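Local coordinates for MPN domain-containing protein (Archaeoglobus fulgidus, PDB 1OI0) that binds a zinc ion in a JAB1/MPN fold and is probably a metallopeptidase, of a family linked to the removal of ubiquitin, at residues K107-N110 and E114-E117; H70-P75 and E81-L86; L29-G32 and D38-I41. All coordinates share one frame; numbering follows the deposited sequence.

In the fold
All three contacts reach one mixed beta sheet, and contact 2 holds its zinc site. There the end of strand 64-72 and the start of helix 81-89 supply the metal's three protein ligands. Contact 1, a hairpin at one border of the sheet, has its centre about 13 Å from that of contact 2, and the side chain of Tyr109 comes within about 8 Å of the zinc. Contact 3 is another hairpin; its strand 27-32 runs beside strand 64-72, yet its centre lies about 18 Å from that of contact 2, across the middle of the chain, and the side chain of Leu30 stays about 13 Å from the zinc.

Contact 1: K107-N110 and E114-E117; sequences KCYN and EEVE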
loop_
_atom_site.group_PDB
_atom_site.type_symbol
_atom_site.label_atom_id
_atom_site.label_comp_id
_atom_site.label_asym_id
_atom_site.label_seq_id
_atom_site.Cartn_x
_atom_site.Cartn_y
_atom_site.Cartn_z
ATOM N N LYS A 107 -6.926 0.858 2.466
ATOM C CA LYS A 107 -6.753 1.208 3.874
ATOM C C LYS A 107 -5.266 1.124 4.203
ATOM O O LYS A 107 -4.535 0.341 3.599
ATOM C CB LYS A 107 -7.544 0.253 4.776
ATOM C CG LYS A 107 -9.044 0.288 4.552
ATOM C CD LYS A 107 -9.768 -0.632 5.517
ATOM C CE LYS A 107 -11.265 -0.619 5.269
ATOM N NZ LYS A 107 -11.832 0.753 5.395
ATOM N N CYS A 108 -4.813 1.941 5.150
ATOM C CA CYS A 108 -3.409 1.936 5.540
ATOM C C CYS A 108 -3.272 1.512 6.999
ATOM O O CYS A 108 -4.128 1.822 7.831
ATOM C CB CYS A 108 -2.794 3.328 5.344
ATOM S SG CYS A 108 -0.990 3.391 5.507
ATOM N N TYR A 109 -2.191 0.799 7.294
ATOM C CA TYR A 109 -1.917 0.310 8.641
ATOM C C TYR A 109 -0.472 0.598 9.029
ATOM O O TYR A 109 0.377 0.819 8.167
ATOM C CB TYR A 109 -2.163 -1.205 8.716
ATOM C CG TYR A 109 -3.530 -1.626 8.230
ATOM C CD1 TYR A 109 -3.770 -1.875 6.875
ATOM C CD2 TYR A 109 -4.603 -1.719 9.116
ATOM C CE1 TYR A 109 -5.042 -2.201 6.421
ATOM C CE2 TYR A 109 -5.878 -2.039 8.673
ATOM C CZ TYR A 109 -6.091 -2.279 7.321
ATOM O OH TYR A 109 -7.353 -2.592 6.878
ATOM N N ASN A 110 -0.194 0.607 10.331
ATOM C CA ASN A 110 1.164 0.847 10.799
ATOM C C ASN A 110 1.908 -0.484 10.916
ATOM O O ASN A 110 1.368 -1.535 10.564
ATOM C CB ASN A 110 1.160 1.575 12.153
ATOM C CG ASN A 110 0.294 0.888 13.187
ATOM O OD1 ASN A 110 0.229 -0.336 13.245
ATOM N ND2 ASN A 110 -0.367 1.680 14.027
ATOM N N GLU A 114 -2.354 -1.644 12.986
ATOM C CA GLU A 114 -3.414 -0.728 13.388
ATOM C C GLU A 114 -3.695 0.233 12.237
ATOM O O GLU A 114 -2.764 0.734 11.607
ATOM C CB GLU A 114 -2.979 0.055 14.626
ATOM C CG GLU A 114 -2.664 -0.813 15.832
ATOM C CD GLU A 114 -1.978 -0.039 16.938
ATOM O OE1 GLU A 114 -2.503 1.023 17.336
ATOM O OE2 GLU A 114 -0.915 -0.493 17.413
ATOM N N GLU A 115 -4.969 0.490 11.958
ATOM C CA GLU A 115 -5.324 1.389 10.869
ATOM C C GLU A 115 -4.904 2.819 11.178
ATOM O O GLU A 115 -5.175 3.337 12.259
ATOM C CB GLU A 115 -6.829 1.356 10.604
ATOM C CG GLU A 115 -7.227 2.060 9.311
ATOM C CD GLU A 115 -8.717 1.988 9.039
ATOM O OE1 GLU A 115 -9.285 0.880 9.127
ATOM O OE2 GLU A 115 -9.319 3.038 8.731
ATOM N N VAL A 116 -4.241 3.451 10.219
ATOM C CA VAL A 116 -3.786 4.826 10.384
ATOM C C VAL A 116 -4.188 5.629 9.154
ATOM O O VAL A 116 -4.483 5.063 8.102
ATOM C CB VAL A 116 -2.255 4.896 10.550
ATOM C CG1 VAL A 116 -1.830 4.140 11.801
ATOM C CG2 VAL A 116 -1.572 4.330 9.323
ATOM N N GLU A 117 -4.197 6.951 9.283
ATOM C CA GLU A 117 -4.578 7.799 8.168
ATOM C C GLU A 117 -3.427 8.120 7.222
ATOM O O GLU A 117 -2.251 8.065 7.589
ATOM C CB GLU A 117 -5.143 9.133 8.666
ATOM C CG GLU A 117 -6.312 9.062 9.632
ATOM C CD GLU A 117 -6.787 10.451 10.025
ATOM O OE1 GLU A 117 -6.076 11.424 9.695
ATOM O OE2 GLU A 117 -7.853 10.573 10.664
HETATM O O HOH W 1 -6.504 3.944 6.361
#
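Asn110 and Glu114 close a beta hairpin in which strand 106-110 turns back into the short strand 115-116, at one border of the sheet of this JAB1/MPN fold. The backbone N of Asn110 gives a hydrogen bond to Glu114 O (2.9 Å), and the side-chain OD1 of Asn110 receives the N-H of Glu114 in return, also at 2.9 Å. That second donor stands above the amide plane, 47° out of it. With chi1 at 52°, CG of Asn110 sits between its own N and carbonyl carbon, which turns the amide back over the loop; OD1 also accepts from Lys112 N, inside the turn. Asparagine suits the place because a short side chain ending in a carbonyl can gather both amides. With an alanine here the N-H groups of Glu114 and Lys112 would probably lose their shared acceptor, leaving the turn freer to move.

Further along, Val116 N reaches Cys108 O in a fairly straight bond (164° at the hydrogen). On that face of the hairpin CG2 of Val116 lies 4.0 Å from Cys108 SG, two compact apolar groups that also meet Tyr93 of the next strand. On the face of Tyr109 and Glu115, the ring crosses the glutamate chain, and CE2 of Tyr109 lies 4.0 Å from CB of Glu115. A tyrosine serves here because its ring packs on Ile96 and Pro79 while its OH is hydrogen-bonded to Cys77 O. Where the strands part, a water accepts from Cys108 N and donates to Val116 O, 2.9 Å from each atom.

Contact 2: H70-P75 and E81-L86; sequences HSHPSP and EEDLSL. With ZN (zinc ion), chain E; 144 (tris-hydroxymethyl-methyl-ammonium), chain F.
The zinc site of this JAB1/MPN domain is built where strand 64-72 gives way to helix 81-89 within a beta-alpha-beta unit, and His70, His72 and Asp83 meet through the metal. NE2 of His70 binds zinc at 2.2 Å and NE2 of His72 at 2.1 Å. Asp83, from the first turn of the helix, grips it with both carboxylate oxygens, OD2 at 2.2 Å and OD1 at 2.4 Å.

OD2 lies at the edge of both rings, in plane, but the carboxylate is nearly coplanar with the His72 ring (22°) and turned 76° from that of His70. CG of His70 sits between its backbone N and carbonyl carbon (chi1 76°), the rotation from which NE2 reaches the zinc. Histidine suits both strand positions by bringing a ring nitrogen to the metal, and aspartate is short enough to chelate from the helix. His72 ND1 is hydrogen-bonded to Ser76 O, which fixes the ring's flip, and Ser80 OG holds the backbone N of Asp83 at the helix start.

The bound tris molecule packs C3 over one face of the His72 ring, and its O4 makes a weak hydrogen bond to Glu82 OE1. Its O2 completes the zinc's coordination at 2.3 Å.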
loop_
_atom_site.group_PDB
_atom_site.type_symbol
_atom_site.label_atom_id
_atom_site.label_comp_id
_atom_site.label_asym_id
_atom_site.label_seq_id
_atom_site.Cartn_x
_atom_site.Cartn_y
_atom_site.Cartn_z
ATOM N N HIS A 70 -0.128 -4.052 -0.901
ATOM C CA HIS A 70 -0.493 -5.268 -1.613
ATOM C C HIS A 70 -1.999 -5.311 -1.769
ATOM O O HIS A 70 -2.728 -4.623 -1.049
ATOM C CB HIS A 70 0.044 -6.541 -0.920
ATOM C CG HIS A 70 -0.697 -6.956 0.313
ATOM N ND1 HIS A 70 -0.513 -6.357 1.541
ATOM C CD2 HIS A 70 -1.566 -7.975 0.520
ATOM C CE1 HIS A 70 -1.229 -6.991 2.450
ATOM N NE2 HIS A 70 -1.877 -7.978 1.857
ATOM N N SER A 71 -2.463 -6.092 -2.735
ATOM C CA SER A 71 -3.892 -6.184 -2.991
ATOM C C SER A 71 -4.520 -7.513 -2.586
ATOM O O SER A 71 -3.842 -8.536 -2.472
ATOM C CB SER A 71 -4.174 -5.928 -4.477
ATOM O OG SER A 71 -3.635 -6.957 -5.289
ATOM N N HIS A 72 -5.830 -7.464 -2.358
ATOM C CA HIS A 72 -6.630 -8.630 -2.003
ATOM C C HIS A 72 -7.669 -8.804 -3.104
ATOM O O HIS A 72 -8.400 -7.868 -3.428
ATOM C CB HIS A 72 -7.361 -8.409 -0.679
ATOM C CG HIS A 72 -6.489 -8.527 0.529
ATOM N ND1 HIS A 72 -6.947 -8.252 1.799
ATOM C CD2 HIS A 72 -5.197 -8.907 0.669
ATOM C CE1 HIS A 72 -5.976 -8.457 2.669
ATOM N NE2 HIS A 72 -4.905 -8.855 2.009
ATOM N N PRO A 73 -7.746 -10.003 -3.696
ATOM C CA PRO A 73 -8.710 -10.277 -4.764
ATOM C C PRO A 73 -10.130 -10.428 -4.230
ATOM O O PRO A 73 -11.096 -10.459 -4.994
ATOM C CB PRO A 73 -8.168 -11.554 -5.395
ATOM C CG PRO A 73 -7.556 -12.254 -4.233
ATOM C CD PRO A 73 -6.826 -11.139 -3.519
ATOM N N SER A 74 -10.247 -10.535 -2.911
ATOM C CA SER A 74 -11.554 -10.636 -2.277
ATOM C C SER A 74 -11.914 -9.215 -1.852
ATOM O O SER A 74 -11.050 -8.337 -1.796
ATOM C CB SER A 74 -11.503 -11.561 -1.058
ATOM O OG SER A 74 -10.780 -10.969 0.006
ATOM N N PRO A 75 -13.191 -8.964 -1.543
ATOM C CA PRO A 75 -13.604 -7.619 -1.132
ATOM C C PRO A 75 -13.238 -7.175 0.288
ATOM O O PRO A 75 -13.926 -6.341 0.873
ATOM C CB PRO A 75 -15.115 -7.646 -1.363
ATOM C CG PRO A 75 -15.461 -9.069 -1.057
ATOM C CD PRO A 75 -14.361 -9.835 -1.753
ATOM N N GLU A 81 -3.480 -12.390 9.846
ATOM C CA GLU A 81 -2.357 -12.589 10.750
ATOM C C GLU A 81 -1.076 -12.582 9.922
ATOM O O GLU A 81 -0.047 -12.061 10.354
ATOM C CB GLU A 81 -2.484 -13.930 11.479
ATOM C CG GLU A 81 -3.660 -14.030 12.433
ATOM C CD GLU A 81 -3.627 -12.966 13.509
ATOM O OE1 GLU A 81 -2.545 -12.737 14.089
ATOM O OE2 GLU A 81 -4.685 -12.364 13.782
ATOM N N GLU A 82 -1.151 -13.165 8.728
ATOM C CA GLU A 82 -0.008 -13.221 7.826
ATOM C C GLU A 82 0.436 -11.811 7.464
ATOM O O GLU A 82 1.629 -11.520 7.424
ATOM C CB GLU A 82 -0.358 -13.982 6.541
ATOM C CG GLU A 82 -0.498 -15.492 6.688
ATOM C CD GLU A 82 -1.754 -15.908 7.428
ATOM O OE1 GLU A 82 -2.652 -15.060 7.623
ATOM O OE2 GLU A 82 -1.851 -17.098 7.802
ATOM N N ASP A 83 -0.527 -10.935 7.198
ATOM C CA ASP A 83 -0.200 -9.562 6.843
ATOM C C ASP A 83 0.526 -8.872 7.984
ATOM O O ASP A 83 1.501 -8.154 7.765
ATOM C CB ASP A 83 -1.462 -8.778 6.488
ATOM C CG ASP A 83 -2.035 -9.175 5.141
ATOM O OD1 ASP A 83 -1.362 -9.918 4.392
ATOM O OD2 ASP A 83 -3.160 -8.734 4.832
ATOM N N LEU A 84 0.049 -9.092 9.202
ATOM C CA LEU A 84 0.678 -8.483 10.362
ATOM C C LEU A 84 2.151 -8.869 10.444
ATOM O O LEU A 84 2.988 -8.041 10.798
ATOM C CB LEU A 84 -0.057 -8.889 11.642
ATOM C CG LEU A 84 -1.035 -7.853 12.213
ATOM C CD1 LEU A 84 -1.898 -7.253 11.114
ATOM C CD2 LEU A 84 -1.893 -8.509 13.288
ATOM N N SER A 85 2.477 -10.113 10.105
ATOM C CA SER A 85 3.869 -10.551 10.152
ATOM C C SER A 85 4.689 -9.857 9.063
ATOM O O SER A 85 5.895 -9.657 9.217
ATOM C CB SER A 85 3.972 -12.078 10.009
ATOM O OG SER A 85 3.598 -12.520 8.717
ATOM N N LEU A 86 4.033 -9.498 7.962
ATOM C CA LEU A 86 4.700 -8.798 6.871
ATOM C C LEU A 86 4.960 -7.352 7.304
ATOM O O LEU A 86 6.054 -6.818 7.119
ATOM C CB LEU A 86 3.816 -8.796 5.614
ATOM C CG LEU A 86 4.276 -7.845 4.499
ATOM C CD1 LEU A 86 5.593 -8.342 3.906
ATOM C CD2 LEU A 86 3.210 -7.754 3.418
HETATM ZN ZN ZN E . -3.133 -9.527 2.813
HETATM C C1 144 F . -4.385 -11.630 3.749
HETATM N N 144 F . -4.026 -12.653 2.774
HETATM C C2 144 F . -2.715 -12.282 2.151
HETATM O O2 144 F . -2.258 -11.182 1.511
HETATM C C3 144 F . -5.196 -12.727 1.805
HETATM O O3 144 F . -5.021 -13.697 0.756
HETATM C C4 144 F . -3.835 -13.889 3.565
HETATM O O4 144 F . -2.953 -14.091 4.878
#

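Contact 3: L29-G32 and D38-I41; sequences LLSG and DELI
Ile41 lies across Leu29, with their CB atoms 3.6 Å apart, and these two residues, together with Ser31, bury the most surface in the contact. Further out, CD1 of Leu29 lies 4.0 Å from both CG2 and CD1 of Ile41. Branching at CB suits the isoleucine: CG1, anti to its carbonyl carbon (chi1 -64°), carries CD1 over Leu29 CB while CG2 meets Leu29 CD1, so both branches pack on the leucine. The backbones exchange two nearly straight hydrogen bonds, Leu29 N to Ile41 O and Ile41 N to Leu29 O, the latter in the carbonyl plane.

The pairing belongs to an antiparallel beta hairpin, strand 27-32 with strand 36-42, and it is disturbed at Ser31. Here Asp38 and Glu39 both face one residue, a classic beta bulge: Ser31 O accepts from Glu39 N (3.0 Å) and from Asp38 N (3.1 Å), while Ser31 N donates to Glu39 O. The place is tight, Ser31 OG lying 3.1 Å from Glu39 CB, and a side chain as short as serine's suits it. Gly32 follows with phi near 146°, a conformation in which a CB would press against the preceding carbonyl and against Asp38 OD1.

On the opposite face, Leu30 and Leu40 run side by side, both covered by Ile14 of helix 8-21 and by Val69 of strand 64-72, with their CD2 atoms 3.8 Å apart.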
loop_
_atom_site.group_PDB
_atom_site.type_symbol
_atom_site.label_atom_id
_atom_site.label_comp_id
_atom_site.label_asym_id
_atom_site.label_seq_id
_atom_site.Cartn_x
_atom_site.Cartn_y
_atom_site.Cartn_z
ATOM N N LEU A 29 6.785 -1.950 -2.800
ATOM C CA LEU A 29 7.236 -1.173 -1.658
ATOM C C LEU A 29 6.858 0.276 -1.919
ATOM O O LEU A 29 7.016 0.776 -3.030
ATOM C CB LEU A 29 8.751 -1.280 -1.492
ATOM C CG LEU A 29 9.318 -2.690 -1.327
ATOM C CD1 LEU A 29 10.834 -2.609 -1.156
ATOM C CD2 LEU A 29 8.671 -3.371 -0.134
ATOM N N LEU A 30 6.339 0.935 -0.894
ATOM C CA LEU A 30 5.949 2.333 -0.998
ATOM C C LEU A 30 7.206 3.178 -0.804
ATOM O O LEU A 30 7.969 2.957 0.135
ATOM C CB LEU A 30 4.914 2.655 0.077
ATOM C CG LEU A 30 3.578 1.910 -0.045
ATOM C CD1 LEU A 30 2.761 2.083 1.224
ATOM C CD2 LEU A 30 2.820 2.437 -1.256
ATOM N N SER A 31 7.435 4.133 -1.698
ATOM C CA SER A 31 8.624 4.968 -1.589
ATOM C C SER A 31 8.377 6.428 -1.944
ATOM O O SER A 31 7.279 6.814 -2.341
ATOM C CB SER A 31 9.746 4.408 -2.472
ATOM O OG SER A 31 9.384 4.426 -3.843
ATOM N N GLY A 32 9.422 7.233 -1.790
ATOM C CA GLY A 32 9.335 8.650 -2.082
ATOM C C GLY A 32 10.227 9.423 -1.133
ATOM O O GLY A 32 10.959 8.826 -0.343
ATOM N N ASP A 38 4.968 8.662 -3.167
ATOM C CA ASP A 38 4.651 8.997 -4.550
ATOM C C ASP A 38 5.418 8.151 -5.557
ATOM O O ASP A 38 5.402 8.437 -6.755
ATOM C CB ASP A 38 4.931 10.477 -4.811
ATOM C CG ASP A 38 6.338 10.880 -4.419
ATOM O OD1 ASP A 38 7.293 10.186 -4.821
ATOM O OD2 ASP A 38 6.491 11.898 -3.711
ATOM N N GLU A 39 6.087 7.114 -5.065
ATOM C CA GLU A 39 6.864 6.223 -5.917
ATOM C C GLU A 39 6.671 4.780 -5.469
ATOM O O GLU A 39 6.297 4.522 -4.328
ATOM C CB GLU A 39 8.348 6.581 -5.838
ATOM C CG GLU A 39 8.706 7.927 -6.444
ATOM C CD GLU A 39 8.752 7.889 -7.957
ATOM O OE1 GLU A 39 7.724 7.551 -8.581
ATOM O OE2 GLU A 39 9.821 8.197 -8.523
ATOM N N LEU A 40 6.929 3.843 -6.374
ATOM C CA LEU A 40 6.792 2.431 -6.051
ATOM C C LEU A 40 8.019 1.638 -6.453
ATOM O O LEU A 40 8.603 1.868 -7.513
ATOM C CB LEU A 40 5.580 1.821 -6.764
ATOM C CG LEU A 40 4.169 2.228 -6.340
ATOM C CD1 LEU A 40 3.157 1.487 -7.204
ATOM C CD2 LEU A 40 3.953 1.906 -4.873
ATOM N N ILE A 41 8.411 0.713 -5.586
ATOM C CA ILE A 41 9.524 -0.180 -5.863
ATOM C C ILE A 41 8.783 -1.463 -6.213
ATOM O O ILE A 41 8.262 -2.146 -5.333
ATOM C CB ILE A 41 10.401 -0.419 -4.616
ATOM C CG1 ILE A 41 11.059 0.894 -4.180
ATOM C CG2 ILE A 41 11.462 -1.471 -4.923
ATOM C CD1 ILE A 41 11.890 0.778 -2.922
#